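Putative amino acid binding protein (PDB 4C0R) binds glutathione, held here as its oxidized disulfide, and probably delivers it to the cystine ABC importer TcyBC for uptake into the cell. Local coordinates at residues N14-E19 / T25-E30; S53-L58 / N78-S83; A67-Y72 / A87-V92. All blocks are in the same frame, centred on the assembly; numbering follows the deposited sequence.

All three contacts are buried, but they do different work. Contact 1 is mostly main-chain hydrogen bonding: two bonds within the small antiparallel sheet and two to the first turn of helix 27-36. Contact 2 lies farther out, its centre about 14 Å from the centre of the chain, against about 4 Å for that of contact 3, and is aromatic and aliphatic packing of helix 51-59 on the chain entering strand 81-96. Contact 3 uses strand 81-96 again, together with strand 65-71, and consists of one weak amide-amide bond beside the bound disulfide. Asp28 of contact 1 accepts a probable hydrogen bond from Asn69 N of contact 3; Tyr82 OH of segment 78-83 likewise reaches Ser71 O.

Contact 1: residues N14-E19 / T25-E30; sequences NPFSYE and TGYDIE
Tyr18 and Thr25 exchange main-chain hydrogen bonds as an antiparallel hydrogen-bonded pair: Thr25 N reaches Tyr18 O at 2.8 Å, while Tyr18 N is 3.1 Å from Thr25 O. Two further bonds lead into the helix. Tyr27 N donates to Pro15 O at 3.0 Å, and Asp28 N to Phe16 O at 2.9 Å. These join the hairpin of strands 17-20 and 23-25 to the first turn of helix 27-36. Phe16 and Ser17 both face Thr13 in a classic beta bulge. Gly26, at the N-cap, lets the two backbones come close, Gly26 CA lying 3.2 Å from Pro15 O. Among the side chains, Thr25 CG2 sits over one face of the Tyr18 ring, 4.0 Å from its centroid, a CH-pi contact; with CG between the backbone N and carbonyl carbon (chi1 65°), Tyr18 runs alongside Thr25. Thr25 OG1, anti to its backbone N, bonds Glu30 OE2. The Phe16 and Tyr27 rings meet obliquely, Phe16 CE2 lying 3.9 Å from Tyr27 CD2. At the edge of the Phe16 ring lies the Asp28 carboxylate, whose OD2 takes a hydrogen bond from Asn69 N, while Tyr27 OH bonds Thr86 O.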
# COMPACT_ATOMS: atom_id res chain seq x y z
N ASN A 14 -0.02 1.63 8.47
CA ASN A 14 -0.93 2.70 8.85
C ASN A 14 -0.85 3.79 7.79
O ASN A 14 0.23 4.15 7.41
CB ASN A 14 -0.46 3.19 10.22
CG ASN A 14 -1.21 4.35 10.79
OD1 ASN A 14 -2.26 4.79 10.36
ND2 ASN A 14 -0.59 4.91 11.84
N PRO A 15 -1.99 4.31 7.30
CA PRO A 15 -3.38 4.12 7.72
C PRO A 15 -4.22 3.23 6.82
O PRO A 15 -5.42 3.23 6.92
CB PRO A 15 -3.93 5.51 7.66
CG PRO A 15 -3.26 6.08 6.45
CD PRO A 15 -1.87 5.52 6.45
N PHE A 16 -3.58 2.43 5.97
CA PHE A 16 -4.31 1.54 5.08
C PHE A 16 -4.78 0.29 5.77
O PHE A 16 -5.89 -0.18 5.56
CB PHE A 16 -3.50 1.21 3.78
CG PHE A 16 -3.59 2.31 2.76
CD1 PHE A 16 -2.76 3.44 2.86
CD2 PHE A 16 -4.53 2.28 1.75
CE1 PHE A 16 -2.91 4.44 1.98
CE2 PHE A 16 -4.66 3.30 0.89
CZ PHE A 16 -3.87 4.38 1.00
N SER A 17 -3.91 -0.24 6.60
CA SER A 17 -4.16 -1.52 7.25
C SER A 17 -3.32 -1.59 8.52
O SER A 17 -2.09 -1.58 8.46
CB SER A 17 -3.90 -2.70 6.34
OG SER A 17 -4.14 -3.92 7.07
N TYR A 18 -3.98 -1.60 9.66
CA TYR A 18 -3.27 -1.54 10.97
C TYR A 18 -4.23 -1.97 12.08
O TYR A 18 -5.41 -2.07 11.89
CB TYR A 18 -2.72 -0.13 11.28
CG TYR A 18 -3.73 0.98 11.48
CD1 TYR A 18 -4.30 1.64 10.37
CD2 TYR A 18 -4.12 1.38 12.73
CE1 TYR A 18 -5.23 2.61 10.54
CE2 TYR A 18 -5.06 2.40 12.90
CZ TYR A 18 -5.59 3.00 11.79
OH TYR A 18 -6.51 4.03 11.91
N GLU A 19 -3.69 -2.23 13.27
CA GLU A 19 -4.55 -2.52 14.40
C GLU A 19 -4.68 -1.35 15.35
O GLU A 19 -3.74 -0.62 15.61
CB GLU A 19 -4.04 -3.74 15.17
CG GLU A 19 -4.22 -5.02 14.43
CD GLU A 19 -3.79 -6.24 15.24
OE1 GLU A 19 -3.20 -6.03 16.32
OE2 GLU A 19 -4.00 -7.35 14.75
N THR A 25 -8.16 -2.40 11.26
CA THR A 25 -8.85 -1.26 10.74
C THR A 25 -7.96 -0.59 9.70
O THR A 25 -7.01 -1.21 9.23
CB THR A 25 -9.29 -0.33 11.89
OG1 THR A 25 -10.06 0.78 11.37
CG2 THR A 25 -8.14 0.24 12.62
N GLY A 26 -8.31 0.61 9.29
CA GLY A 26 -7.60 1.30 8.24
C GLY A 26 -8.43 1.30 6.94
O GLY A 26 -9.42 0.59 6.80
N TYR A 27 -8.03 2.13 6.00
CA TYR A 27 -8.81 2.38 4.81
C TYR A 27 -9.12 1.07 4.08
O TYR A 27 -10.24 0.88 3.66
CB TYR A 27 -8.06 3.35 3.90
CG TYR A 27 -8.85 3.79 2.67
CD1 TYR A 27 -9.94 4.67 2.77
CD2 TYR A 27 -8.50 3.34 1.42
CE1 TYR A 27 -10.61 5.11 1.62
CE2 TYR A 27 -9.18 3.74 0.29
CZ TYR A 27 -10.26 4.61 0.38
OH TYR A 27 -10.92 5.07 -0.73
N ASP A 28 -8.12 0.25 3.79
CA ASP A 28 -8.43 -0.95 2.99
C ASP A 28 -9.52 -1.79 3.69
O ASP A 28 -10.43 -2.35 3.06
CB ASP A 28 -7.20 -1.83 2.81
CG ASP A 28 -6.17 -1.29 1.85
OD1 ASP A 28 -6.58 -0.69 0.83
OD2 ASP A 28 -4.98 -1.44 2.14
N ILE A 29 -9.38 -1.92 5.01
CA ILE A 29 -10.27 -2.76 5.79
C ILE A 29 -11.65 -2.18 5.88
O ILE A 29 -12.67 -2.90 5.72
CB ILE A 29 -9.67 -2.99 7.20
CG1 ILE A 29 -8.27 -3.61 7.13
CG2 ILE A 29 -10.62 -3.88 7.99
CD1 ILE A 29 -8.19 -4.90 6.37
N GLU A 30 -11.73 -0.88 6.14
CA GLU A 30 -13.01 -0.25 6.33
C GLU A 30 -13.74 -0.09 4.99
O GLU A 30 -15.00 -0.16 4.94
CB GLU A 30 -12.82 1.07 7.07
CG GLU A 30 -12.21 0.91 8.42
CD GLU A 30 -13.07 0.15 9.45
OE1 GLU A 30 -14.27 -0.12 9.22
OE2 GLU A 30 -12.54 -0.20 10.53

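Contact 2: residues S53-L58 / N78-S83; sequences SIFSGL and NKYLYS
Tyr80 lays its ring across Phe55 and Leu58, three residues apart on helix 51-59. Its CG stands anti to the carbonyl carbon (chi1 -49°), and from there the side chain reaches toward the helix and crosses that of Phe55 at about a right angle. The two rings meet obliquely, with planes 56° apart and centroids separated by 5.7 Å. Phe55, with CG anti to its own carbonyl carbon (chi1 -61°), offers its ring edge: Tyr80 CE2 lies near the Phe55 plane, 3.6 Å from Phe55 CD1. Farther round the same side of the tyrosine, Leu58 CB is 3.7 Å from Tyr80 CE1, while Leu58 CD1 lies beside Tyr80 CD1. This is helix-on-sheet packing in the lobe of a family 3 solute-binding protein, where helix 51-59 also rests through Phe55 and Leu58 on Ile195 of strand 191-196. The Phe55 ring is also edge-to-face with Trp51 and lies against Arg76. The phenol end of Tyr80 comes close to the helix backbone: OH is 3.3 Å from Phe55 O and 3.4 Å from Phe55 CB. Its hydrogen-bond partner is Asp59 OD1, just past the segment, which fixes the hydroxyl beside the helix. Over the centre of the Tyr80 face turned away from the helix sits Lys79 CB, 3.6 Å above the plane.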
# COMPACT_ATOMS: atom_id res chain seq x y z
N SER A 53 2.74 -14.18 2.08
CA SER A 53 1.66 -15.15 2.22
C SER A 53 0.35 -14.63 1.62
O SER A 53 -0.50 -15.43 1.22
CB SER A 53 1.41 -15.52 3.68
OG SER A 53 2.52 -16.23 4.18
N ILE A 54 0.17 -13.32 1.51
CA ILE A 54 -1.01 -12.80 0.81
C ILE A 54 -1.02 -13.39 -0.57
O ILE A 54 -2.02 -13.94 -1.03
CB ILE A 54 -1.01 -11.28 0.74
CG1 ILE A 54 -1.21 -10.66 2.11
CG2 ILE A 54 -2.12 -10.81 -0.23
CD1 ILE A 54 -1.09 -9.16 2.13
N PHE A 55 0.12 -13.27 -1.24
CA PHE A 55 0.20 -13.67 -2.62
C PHE A 55 0.19 -15.19 -2.75
O PHE A 55 -0.48 -15.69 -3.62
CB PHE A 55 1.44 -13.02 -3.26
CG PHE A 55 1.37 -11.54 -3.25
CD1 PHE A 55 0.69 -10.86 -4.24
CD2 PHE A 55 1.92 -10.83 -2.20
CE1 PHE A 55 0.59 -9.47 -4.20
CE2 PHE A 55 1.82 -9.43 -2.15
CZ PHE A 55 1.16 -8.77 -3.16
N SER A 56 0.90 -15.90 -1.89
CA SER A 56 0.90 -17.37 -2.06
C SER A 56 -0.47 -17.95 -1.70
O SER A 56 -0.92 -18.94 -2.28
CB SER A 56 2.03 -18.01 -1.27
OG SER A 56 1.90 -17.80 0.10
N GLY A 57 -1.17 -17.32 -0.78
CA GLY A 57 -2.51 -17.75 -0.43
C GLY A 57 -3.54 -17.45 -1.48
O GLY A 57 -4.49 -18.21 -1.69
N LEU A 58 -3.36 -16.33 -2.18
CA LEU A 58 -4.22 -16.05 -3.30
C LEU A 58 -3.95 -17.06 -4.43
O LEU A 58 -4.88 -17.48 -5.12
CB LEU A 58 -4.01 -14.63 -3.84
CG LEU A 58 -4.49 -13.48 -2.95
CD1 LEU A 58 -3.93 -12.18 -3.51
CD2 LEU A 58 -6.02 -13.45 -2.85
N ASN A 78 -0.61 -10.50 -14.01
CA ASN A 78 -0.46 -11.81 -14.68
C ASN A 78 -1.05 -12.94 -13.85
O ASN A 78 -1.32 -14.01 -14.36
CB ASN A 78 0.99 -12.13 -14.92
CG ASN A 78 1.59 -11.32 -16.02
OD1 ASN A 78 0.90 -10.79 -16.86
ND2 ASN A 78 2.91 -11.20 -16.01
N LYS A 79 -1.21 -12.73 -12.55
CA LYS A 79 -1.59 -13.79 -11.63
C LYS A 79 -2.90 -13.53 -10.86
O LYS A 79 -3.53 -14.46 -10.38
CB LYS A 79 -0.51 -14.02 -10.58
CG LYS A 79 0.77 -14.59 -11.09
CD LYS A 79 1.70 -14.80 -9.88
CE LYS A 79 3.15 -14.81 -10.23
NZ LYS A 79 3.92 -14.76 -8.95
N TYR A 80 -3.24 -12.25 -10.69
CA TYR A 80 -4.37 -11.86 -9.82
C TYR A 80 -5.31 -10.95 -10.53
O TYR A 80 -4.89 -10.18 -11.39
CB TYR A 80 -3.86 -11.13 -8.56
CG TYR A 80 -2.72 -11.92 -7.91
CD1 TYR A 80 -2.95 -13.18 -7.36
CD2 TYR A 80 -1.43 -11.44 -7.91
CE1 TYR A 80 -1.90 -13.92 -6.84
CE2 TYR A 80 -0.37 -12.20 -7.38
CZ TYR A 80 -0.62 -13.41 -6.86
OH TYR A 80 0.45 -14.14 -6.34
N LEU A 81 -6.60 -10.97 -10.14
CA LEU A 81 -7.54 -9.95 -10.61
C LEU A 81 -7.38 -8.67 -9.75
O LEU A 81 -7.04 -8.72 -8.56
CB LEU A 81 -8.97 -10.41 -10.42
CG LEU A 81 -9.32 -11.77 -11.03
CD1 LEU A 81 -10.74 -12.15 -10.77
CD2 LEU A 81 -8.96 -11.74 -12.47
N TYR A 82 -7.59 -7.53 -10.41
CA TYR A 82 -7.58 -6.20 -9.76
C TYR A 82 -9.01 -5.61 -9.70
O TYR A 82 -9.79 -5.67 -10.66
CB TYR A 82 -6.67 -5.26 -10.50
CG TYR A 82 -5.26 -5.35 -10.07
CD1 TYR A 82 -4.42 -6.37 -10.47
CD2 TYR A 82 -4.73 -4.36 -9.24
CE1 TYR A 82 -3.11 -6.45 -10.05
CE2 TYR A 82 -3.43 -4.44 -8.79
CZ TYR A 82 -2.62 -5.47 -9.22
OH TYR A 82 -1.32 -5.49 -8.77
N SER A 83 -9.35 -5.00 -8.59
CA SER A 83 -10.54 -4.17 -8.54
C SER A 83 -10.29 -2.84 -9.26
O SER A 83 -9.19 -2.56 -9.70
CB SER A 83 -10.90 -3.86 -7.09
OG SER A 83 -9.96 -2.99 -6.51

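Contact 3: residues A67-Y72 / A87-V92; sequences ANNISY and ASNPLV. With GDS (oxidized glutathione disulfide), chain C.
The pocket for oxidized glutathione disulfide is lined here by strand 65-71 where it turns a corner at Asn68 and Asn69, and Asn89, at the break in strand 81-96, backs it from behind. Asn89 ND2 donates a weak hydrogen bond to Asn69 OD1, 3.1 Å long and bent to 134°, the two amide planes lying 50° apart. The other end of Asn89, OD1, is taken by Ile165 N, so its amide bridges strand 65-71 and helix 164-173. With CG anti to the backbone N, the Asn69 side chain turns OD1 to Asn89 and ND2 to the ligand, bonding the ligand's O6 at 3.0 Å. The main chain helps as well: Asn69 O accepts from the ligand's amino N6 at 2.8 Å, and Ser71 N points almost straight (178°) at the carboxylate OE8, 2.9 Å away. Ser71 OG, 2.9 Å from N6, takes a second bond from that amine. Glu163 OE2 and Arg76 NH1 also bond the ligand. Asn89 thus serves as second shell to Asn69, and amino and carboxylate groups gripped by backbone and side chains of one strand are consistent with the amino-acid site of family 3 solute-binding proteins.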
# COMPACT_ATOMS: atom_id res chain seq x y z
N ALA A 67 -5.49 -7.05 0.36
CA ALA A 67 -5.62 -5.60 0.54
C ALA A 67 -4.58 -5.14 1.50
O ALA A 67 -4.55 -5.60 2.63
CB ALA A 67 -6.95 -5.25 1.08
N ASN A 68 -3.69 -4.28 1.04
CA ASN A 68 -2.67 -3.66 1.86
C ASN A 68 -1.93 -2.60 1.02
O ASN A 68 -0.76 -2.76 0.70
CB ASN A 68 -1.67 -4.71 2.39
CG ASN A 68 -0.97 -4.25 3.65
OD1 ASN A 68 -1.28 -4.69 4.78
ND2 ASN A 68 -0.05 -3.33 3.50
N ASN A 69 -2.58 -1.51 0.67
CA ASN A 69 -1.91 -0.42 -0.10
C ASN A 69 -1.23 -1.00 -1.37
O ASN A 69 -0.10 -0.63 -1.70
CB ASN A 69 -0.90 0.25 0.81
CG ASN A 69 -0.16 1.44 0.20
OD1 ASN A 69 -0.75 2.30 -0.44
ND2 ASN A 69 1.14 1.48 0.44
N ILE A 70 -1.93 -1.89 -2.06
CA ILE A 70 -1.32 -2.64 -3.16
C ILE A 70 -1.42 -1.94 -4.49
O ILE A 70 -2.49 -1.60 -4.94
CB ILE A 70 -1.98 -4.01 -3.28
CG1 ILE A 70 -1.72 -4.83 -2.02
CG2 ILE A 70 -1.50 -4.81 -4.50
CD1 ILE A 70 -2.59 -6.14 -1.91
N SER A 71 -0.27 -1.72 -5.13
CA SER A 71 -0.17 -1.10 -6.43
C SER A 71 -0.45 -2.09 -7.56
O SER A 71 -0.34 -3.29 -7.39
CB SER A 71 1.28 -0.62 -6.65
OG SER A 71 1.66 0.34 -5.70
N TYR A 72 -0.78 -1.55 -8.73
CA TYR A 72 -0.81 -2.36 -9.95
C TYR A 72 0.60 -2.62 -10.45
O TYR A 72 1.41 -1.66 -10.61
CB TYR A 72 -1.51 -1.57 -11.05
CG TYR A 72 -1.54 -2.34 -12.34
CD1 TYR A 72 -2.49 -3.31 -12.52
CD2 TYR A 72 -0.63 -2.09 -13.34
CE1 TYR A 72 -2.56 -4.04 -13.69
CE2 TYR A 72 -0.69 -2.85 -14.55
CZ TYR A 72 -1.68 -3.79 -14.68
OH TYR A 72 -1.82 -4.62 -15.81
N ALA A 87 -7.77 4.38 -4.19
CA ALA A 87 -7.09 5.57 -3.70
C ALA A 87 -5.92 5.85 -4.60
O ALA A 87 -5.46 4.97 -5.33
CB ALA A 87 -6.59 5.36 -2.27
N SER A 88 -5.45 7.09 -4.56
CA SER A 88 -4.27 7.56 -5.25
C SER A 88 -3.24 7.99 -4.22
O SER A 88 -3.53 8.83 -3.35
CB SER A 88 -4.64 8.69 -6.22
OG SER A 88 -3.51 9.00 -7.03
N ASN A 89 -2.03 7.46 -4.31
CA ASN A 89 -1.07 7.56 -3.24
C ASN A 89 0.34 7.65 -3.79
O ASN A 89 1.04 6.63 -3.98
CB ASN A 89 -1.22 6.34 -2.38
CG ASN A 89 -0.56 6.44 -1.04
OD1 ASN A 89 0.02 7.46 -0.69
ND2 ASN A 89 -0.68 5.38 -0.25
N PRO A 90 0.82 8.88 -4.09
CA PRO A 90 2.09 8.97 -4.77
C PRO A 90 3.28 8.74 -3.87
O PRO A 90 3.18 8.77 -2.65
CB PRO A 90 2.08 10.42 -5.30
CG PRO A 90 1.34 11.16 -4.34
CD PRO A 90 0.22 10.20 -3.85
N LEU A 91 4.44 8.48 -4.49
CA LEU A 91 5.61 8.18 -3.72
C LEU A 91 6.32 9.41 -3.23
O LEU A 91 6.34 10.48 -3.89
CB LEU A 91 6.63 7.36 -4.53
CG LEU A 91 6.19 5.97 -4.84
CD1 LEU A 91 7.25 5.34 -5.76
CD2 LEU A 91 6.06 5.18 -3.57
N VAL A 92 6.98 9.23 -2.11
CA VAL A 92 7.91 10.22 -1.55
C VAL A 92 9.24 9.57 -1.11
O VAL A 92 9.33 8.36 -0.89
CB VAL A 92 7.35 11.00 -0.36
CG1 VAL A 92 6.17 11.76 -0.77
CG2 VAL A 92 7.02 10.03 0.84
CD1 GDS C . 7.49 -8.09 5.77
N2 GDS C . 7.70 -6.73 6.29
CA2 GDS C . 6.56 -6.13 6.88
C2 GDS C . 6.24 -6.41 8.30
O2 GDS C . 5.08 -6.27 8.74
CB2 GDS C . 5.62 -5.24 6.16
SG2 GDS C . 6.15 -4.83 4.51
N3 GDS C . 7.33 -6.84 9.16
CA3 GDS C . 7.05 -7.21 10.54
C3 GDS C . 7.13 -8.73 10.52
OE3 GDS C . 7.63 -9.38 11.51
OE4 GDS C . 6.73 -9.41 9.54
N4 GDS C . 5.71 -2.07 2.86
CA4 GDS C . 6.83 -1.37 3.46
C4 GDS C . 8.02 -1.43 2.56
OE5 GDS C . 7.90 -1.65 1.32
OE6 GDS C . 9.14 -1.19 3.09
C5 GDS C . 4.51 -2.19 3.61
O5 GDS C . 4.42 -1.68 4.73
CA5 GDS C . 3.49 -3.03 2.97
N5 GDS C . 3.35 -2.98 1.58
CB5 GDS C . 3.29 -4.35 3.64
SG5 GDS C . 4.68 -5.44 3.24
CA6 GDS C . 3.52 -0.88 -2.65
C6 GDS C . 3.30 -2.20 -3.37
OE7 GDS C . 4.25 -3.03 -3.42
OE8 GDS C . 2.19 -2.48 -3.89
N6 GDS C . 2.36 -0.02 -2.94
CB6 GDS C . 3.72 -1.09 -1.19
CG6 GDS C . 2.68 -2.10 -0.67
CD6 GDS C . 2.69 -1.99 0.84
O6 GDS C . 2.12 -1.11 1.50